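Local atomic coordinates of uncharacterized protein (Legionella pneumophila subsp. pneumophila str. Philadelphia 1, PDB entry 4RXV), a protein that is of unknown function but carries a RavJ-type peptidase domain of the papain-like clan CA, and probably acts as a bacterial effector protease during intracellular infection. Residues A[67-81]-A[104-116]. Residues are numbered along the deposited sequence; the frame is centred on the assembly and turned at random. Where two conformers were deposited one is given.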
loop_
_atom_site.group_PDB
_atom_site.type_symbol
_atom_site.label_atom_id
_atom_site.label_comp_id
_atom_site.label_asym_id
_atom_site.label_seq_id
_atom_site.Cartn_x
_atom_site.Cartn_y
_atom_site.Cartn_z
ATOM N N GLN A 67 12.412 10.746 0.051
ATOM C CA GLN A 67 12.027 12.100 -0.320
ATOM C C GLN A 67 10.527 12.103 -0.665
ATOM O O GLN A 67 9.978 11.093 -1.087
ATOM C CB GLN A 67 12.881 12.504 -1.512
ATOM C CG GLN A 67 12.588 13.867 -2.137
ATOM C CD GLN A 67 13.172 14.011 -3.551
ATOM O OE1 GLN A 67 12.835 13.243 -4.462
ATOM N NE2 GLN A 67 14.033 15.009 -3.743
ATOM N N LEU A 68 9.853 13.227 -0.447
ATOM C CA LEU A 68 8.455 13.326 -0.856
ATOM C C LEU A 68 8.264 12.807 -2.282
ATOM O O LEU A 68 8.963 13.222 -3.205
ATOM C CB LEU A 68 7.971 14.773 -0.776
ATOM C CG LEU A 68 6.521 15.056 -1.178
ATOM C CD1 LEU A 68 5.556 14.312 -0.257
ATOM C CD2 LEU A 68 6.248 16.544 -1.141
ATOM N N LEU A 69 7.330 11.877 -2.434
ATOM C CA LEU A 69 7.020 11.286 -3.728
ATOM C C LEU A 69 5.524 11.316 -3.897
ATOM O O LEU A 69 4.799 10.836 -3.016
ATOM C CB LEU A 69 7.513 9.850 -3.767
ATOM C CG LEU A 69 7.154 9.081 -5.021
ATOM C CD1 LEU A 69 7.799 9.725 -6.233
ATOM C CD2 LEU A 69 7.564 7.619 -4.838
ATOM N N THR A 70 5.088 11.851 -5.032
ATOM C CA THR A 70 3.681 12.045 -5.316
ATOM C C THR A 70 3.407 11.574 -6.739
ATOM O O THR A 70 3.389 12.379 -7.682
ATOM C CB THR A 70 3.312 13.518 -5.180
ATOM O OG1 THR A 70 4.063 14.299 -6.127
ATOM C CG2 THR A 70 3.624 14.009 -3.764
ATOM N N PRO A 71 3.216 10.263 -6.909
ATOM C CA PRO A 71 3.033 9.812 -8.287
ATOM C C PRO A 71 1.666 10.238 -8.810
ATOM O O PRO A 71 0.660 10.214 -8.106
ATOM C CB PRO A 71 3.151 8.281 -8.175
ATOM C CG PRO A 71 3.792 8.032 -6.819
ATOM C CD PRO A 71 3.271 9.132 -5.967
ATOM N N LYS A 72 1.634 10.643 -10.063
ATOM C CA LYS A 72 0.408 11.206 -10.602
ATOM C C LYS A 72 -0.109 10.436 -11.802
ATOM O O LYS A 72 -1.038 10.900 -12.427
ATOM C CB LYS A 72 0.567 12.700 -10.925
ATOM C CG LYS A 72 0.918 13.530 -9.687
ATOM C CD LYS A 72 0.996 15.018 -9.960
ATOM C CE LYS A 72 1.492 15.777 -8.731
ATOM N NZ LYS A 72 0.412 16.011 -7.730
ATOM N N SER A 73 0.468 9.256 -12.083
ATOM C CA SER A 73 0.052 8.428 -13.208
ATOM C C SER A 73 0.012 6.965 -12.810
ATOM O O SER A 73 0.804 6.512 -11.977
ATOM C CB SER A 73 1.022 8.592 -14.395
ATOM O OG SER A 73 2.236 7.903 -14.175
ATOM N N ALA A 74 -0.877 6.216 -13.443
ATOM C CA ALA A 74 -1.005 4.799 -13.159
ATOM C C ALA A 74 0.291 4.032 -13.387
ATOM O O ALA A 74 0.657 3.189 -12.577
ATOM C CB ALA A 74 -2.153 4.197 -13.968
ATOM N N GLN A 75 0.997 4.335 -14.475
ATOM C CA GLN A 75 2.215 3.602 -14.781
ATOM C C GLN A 75 3.270 3.784 -13.672
ATOM O O GLN A 75 4.049 2.861 -13.395
ATOM C CB GLN A 75 2.785 3.993 -16.152
ATOM C CG GLN A 75 3.980 3.154 -16.568
ATOM C CD GLN A 75 3.619 1.685 -16.792
ATOM O OE1 GLN A 75 2.514 1.370 -17.180
ATOM N NE2 GLN A 75 4.565 0.790 -16.547
ATOM N N GLU A 76 3.330 4.959 -13.045
ATOM C CA GLU A 76 4.278 5.146 -11.945
ATOM C C GLU A 76 4.002 4.205 -10.778
ATOM O O GLU A 76 4.931 3.704 -10.165
ATOM C CB GLU A 76 4.260 6.578 -11.454
ATOM C CG GLU A 76 4.934 7.560 -12.384
ATOM C CD GLU A 76 4.608 8.947 -11.945
ATOM O OE1 GLU A 76 5.357 9.484 -11.103
ATOM O OE2 GLU A 76 3.591 9.495 -12.419
ATOM N N TYR A 77 2.734 3.982 -10.471
ATOM C CA TYR A 77 2.393 3.060 -9.388
ATOM C C TYR A 77 2.764 1.623 -9.753
ATOM O O TYR A 77 3.289 0.887 -8.917
ATOM C CB TYR A 77 0.923 3.170 -9.030
ATOM C CG TYR A 77 0.584 4.486 -8.370
ATOM C CD1 TYR A 77 0.958 4.733 -7.060
ATOM C CD2 TYR A 77 -0.087 5.486 -9.054
ATOM C CE1 TYR A 77 0.685 5.935 -6.439
ATOM C CE2 TYR A 77 -0.372 6.706 -8.444
ATOM C CZ TYR A 77 0.020 6.918 -7.131
ATOM O OH TYR A 77 -0.210 8.102 -6.471
ATOM N N ILE A 78 2.512 1.230 -10.994
ATOM C CA ILE A 78 2.892 -0.105 -11.449
ATOM C C ILE A 78 4.417 -0.282 -11.363
ATOM O O ILE A 78 4.915 -1.302 -10.861
ATOM C CB ILE A 78 2.331 -0.367 -12.855
ATOM C CG1 ILE A 78 0.786 -0.355 -12.796
ATOM C CG2 ILE A 78 2.874 -1.660 -13.430
ATOM C CD1 ILE A 78 0.101 -0.555 -14.142
ATOM N N LYS A 79 5.165 0.719 -11.803
ATOM C CA LYS A 79 6.617 0.653 -11.723
ATOM C C LYS A 79 7.108 0.581 -10.287
ATOM O O LYS A 79 8.085 -0.097 -10.011
ATOM C CB LYS A 79 7.246 1.837 -12.444
ATOM C CG LYS A 79 7.377 1.632 -13.943
ATOM C CD LYS A 79 8.188 2.740 -14.582
ATOM C CE LYS A 79 7.361 4.002 -14.684
ATOM N NZ LYS A 79 8.198 5.204 -14.836
ATOM N N PHE A 80 6.444 1.299 -9.392
ATOM C CA PHE A 80 6.816 1.291 -7.975
ATOM C C PHE A 80 6.758 -0.152 -7.438
ATOM O O PHE A 80 7.704 -0.629 -6.809
ATOM C CB PHE A 80 5.898 2.223 -7.182
ATOM C CG PHE A 80 6.275 2.388 -5.730
ATOM C CD1 PHE A 80 5.927 1.450 -4.790
ATOM C CD2 PHE A 80 6.938 3.531 -5.302
ATOM C CE1 PHE A 80 6.261 1.608 -3.461
ATOM C CE2 PHE A 80 7.269 3.711 -3.968
ATOM C CZ PHE A 80 6.930 2.746 -3.045
ATOM N N ALA A 81 5.665 -0.846 -7.710
ATOM C CA ALA A 81 5.526 -2.230 -7.272
ATOM C C ALA A 81 6.591 -3.122 -7.911
ATOM O O ALA A 81 7.194 -3.973 -7.243
ATOM C CB ALA A 81 4.159 -2.742 -7.606
ATOM N N ASN A 104 5.136 5.743 1.644
ATOM C CA ASN A 104 5.099 5.287 0.246
ATOM C C ASN A 104 4.608 3.873 0.073
ATOM O O ASN A 104 4.351 3.492 -1.061
ATOM C CB ASN A 104 6.474 5.411 -0.431
ATOM C CG ASN A 104 6.931 6.847 -0.610
ATOM O OD1 ASN A 104 6.191 7.800 -0.312
ATOM N ND2 ASN A 104 8.140 7.014 -1.141
ATOM N N PHE A 105 4.470 3.072 1.132
ATOM C CA PHE A 105 4.155 1.668 0.928
ATOM C C PHE A 105 2.859 1.485 0.115
ATOM O O PHE A 105 2.779 0.601 -0.739
ATOM C CB PHE A 105 4.050 0.993 2.293
ATOM C CG PHE A 105 4.395 -0.504 2.331
ATOM C CD1 PHE A 105 4.426 -1.308 1.216
ATOM C CD2 PHE A 105 4.684 -1.076 3.550
ATOM C CE1 PHE A 105 4.736 -2.665 1.326
ATOM C CE2 PHE A 105 4.961 -2.425 3.677
ATOM C CZ PHE A 105 4.981 -3.218 2.566
ATOM N N ALA A 106 1.849 2.307 0.382
ATOM C CA ALA A 106 0.566 2.208 -0.292
ATOM C C ALA A 106 0.708 2.259 -1.815
ATOM O O ALA A 106 -0.140 1.718 -2.516
ATOM C CB ALA A 106 -0.371 3.280 0.189
ATOM N N TYR A 107 1.752 2.897 -2.331
ATOM C CA TYR A 107 1.949 3.026 -3.757
ATOM C C TYR A 107 2.135 1.645 -4.390
ATOM O O TYR A 107 1.757 1.452 -5.537
ATOM C CB TYR A 107 3.156 3.895 -4.047
ATOM C CG TYR A 107 3.118 5.317 -3.508
ATOM C CD1 TYR A 107 1.990 5.895 -2.952
ATOM C CD2 TYR A 107 4.279 6.073 -3.527
ATOM C CE1 TYR A 107 2.011 7.186 -2.459
ATOM C CE2 TYR A 107 4.301 7.359 -3.040
ATOM C CZ TYR A 107 3.166 7.896 -2.496
ATOM O OH TYR A 107 3.161 9.185 -2.007
ATOM N N HIS A 108 2.738 0.713 -3.650
ATOM C CA HIS A 108 2.935 -0.643 -4.159
ATOM C C HIS A 108 1.585 -1.264 -4.480
ATOM O O HIS A 108 1.369 -1.798 -5.562
ATOM C CB HIS A 108 3.673 -1.451 -3.105
ATOM C CG HIS A 108 4.118 -2.801 -3.551
ATOM N ND1 HIS A 108 3.245 -3.823 -3.856
ATOM C CD2 HIS A 108 5.369 -3.287 -3.703
ATOM C CE1 HIS A 108 3.958 -4.875 -4.203
ATOM N NE2 HIS A 108 5.245 -4.579 -4.112
ATOM N N SER A 109 0.677 -1.225 -3.520
ATOM C CA SER A 109 -0.664 -1.795 -3.723
ATOM C C SER A 109 -1.451 -1.058 -4.787
ATOM O O SER A 109 -2.197 -1.707 -5.533
ATOM C CB SER A 109 -1.462 -1.821 -2.424
ATOM O OG SER A 109 -0.857 -2.634 -1.453
ATOM N N ALA A 110 -1.309 0.258 -4.896
ATOM C CA ALA A 110 -1.945 0.972 -5.995
ATOM C C ALA A 110 -1.495 0.386 -7.333
ATOM O O ALA A 110 -2.323 0.179 -8.225
ATOM C CB ALA A 110 -1.660 2.455 -5.918
ATOM N N GLY A 111 -0.200 0.086 -7.476
ATOM C CA GLY A 111 0.292 -0.537 -8.696
ATOM C C GLY A 111 -0.288 -1.908 -8.940
ATOM O O GLY A 111 -0.719 -2.209 -10.056
ATOM N N VAL A 112 -0.314 -2.746 -7.910
ATOM C CA VAL A 112 -0.899 -4.079 -8.029
ATOM C C VAL A 112 -2.339 -3.998 -8.535
ATOM O O VAL A 112 -2.750 -4.768 -9.398
ATOM C CB VAL A 112 -0.813 -4.821 -6.682
ATOM C CG1 VAL A 112 -1.644 -6.079 -6.680
ATOM C CG2 VAL A 112 0.652 -5.122 -6.320
ATOM N N LEU A 113 -3.106 -3.085 -7.963
ATOM C CA LEU A 113 -4.517 -2.964 -8.294
ATOM C C LEU A 113 -4.738 -2.359 -9.670
ATOM O O LEU A 113 -5.605 -2.809 -10.409
ATOM C CB LEU A 113 -5.210 -2.141 -7.225
ATOM C CG LEU A 113 -5.152 -2.790 -5.851
ATOM C CD1 LEU A 113 -5.536 -1.772 -4.777
ATOM C CD2 LEU A 113 -5.938 -4.057 -5.757
ATOM N N LEU A 114 -3.953 -1.352 -10.033
ATOM C CA LEU A 114 -4.045 -0.714 -11.339
ATOM C C LEU A 114 -3.645 -1.673 -12.451
ATOM O O LEU A 114 -4.015 -1.479 -13.599
ATOM C CB LEU A 114 -3.206 0.580 -11.370
ATOM C CG LEU A 114 -3.851 1.752 -10.617
ATOM C CD1 LEU A 114 -2.847 2.813 -10.265
ATOM C CD2 LEU A 114 -4.988 2.352 -11.412
ATOM N N ASP A 115 -2.839 -2.676 -12.130
ATOM C CA ASP A 115 -2.349 -3.633 -13.109
ATOM C C ASP A 115 -3.354 -4.738 -13.389
ATOM O O ASP A 115 -3.104 -5.548 -14.254
ATOM C CB ASP A 115 -1.047 -4.257 -12.611
ATOM C CG ASP A 115 -0.334 -5.029 -13.682
ATOM O OD1 ASP A 115 -0.047 -4.436 -14.735
ATOM O OD2 ASP A 115 -0.073 -6.231 -13.467
ATOM N N ASP A 116 -4.461 -4.779 -12.654
ATOM C CA ASP A 116 -5.446 -5.852 -12.775
ATOM C C ASP A 116 -6.619 -5.440 -13.666
ATOM O O ASP A 116 -7.329 -4.492 -13.377
ATOM C CB ASP A 116 -5.955 -6.217 -11.380
ATOM C CG ASP A 116 -6.839 -7.442 -11.377
ATOM O OD1 ASP A 116 -7.918 -7.394 -11.999
ATOM O OD2 ASP A 116 -6.467 -8.451 -10.733
HETATM O O HOH W 1 10.598 8.619 -2.238
HETATM O O HOH W 2 6.337 10.575 -0.066
#
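Tyr107 turns its ring anti to its own carbonyl carbon (chi1 -59°) and Phe80 swings its ring anti to the backbone N (chi1 -175°), which brings the edge of Tyr107 against the Phe80 face. Tyr77 joins Tyr107 in an offset edge-to-face pair, its edge toward the Tyr107 face and the planes nearly perpendicular, and the three rings build an aromatic cluster between two crossed helices, 74-81 and 105-114, of the RavJ peptidase domain. The Tyr107 methylene also makes a CH-pi contact over the Phe80 face, CB standing 3.7 Å from the ring centroid, almost on its normal. Pro71 CD covers one face of the Tyr107 ring.

Tyr77 is a knob among Tyr107, Ala110, Gly111 and Leu114. The helix axes close to 6.9 Å, and at Gly111 backbone meets backbone: its CA lies 3.3 Å from Tyr77 O in a CA-H...O contact. Further along, the Ala81 methyl sits over the centre of the His108 imidazole, 3.9 Å from CB to the centroid, while Tyr18 and Asn85 hold the two ring nitrogens. Val127 of strand 123-133 packs against Tyr77, Tyr107 and Ala110.

Polar links tie loop 67-73 to Asn104 and Tyr107. One water accepts from Leu69 N and donates to Asn104 OD1, and the buried phenol is satisfied by the loop backbone, Tyr107 OH donating to Leu69 O over 2.5 Å, tilted 22° from the carbonyl plane.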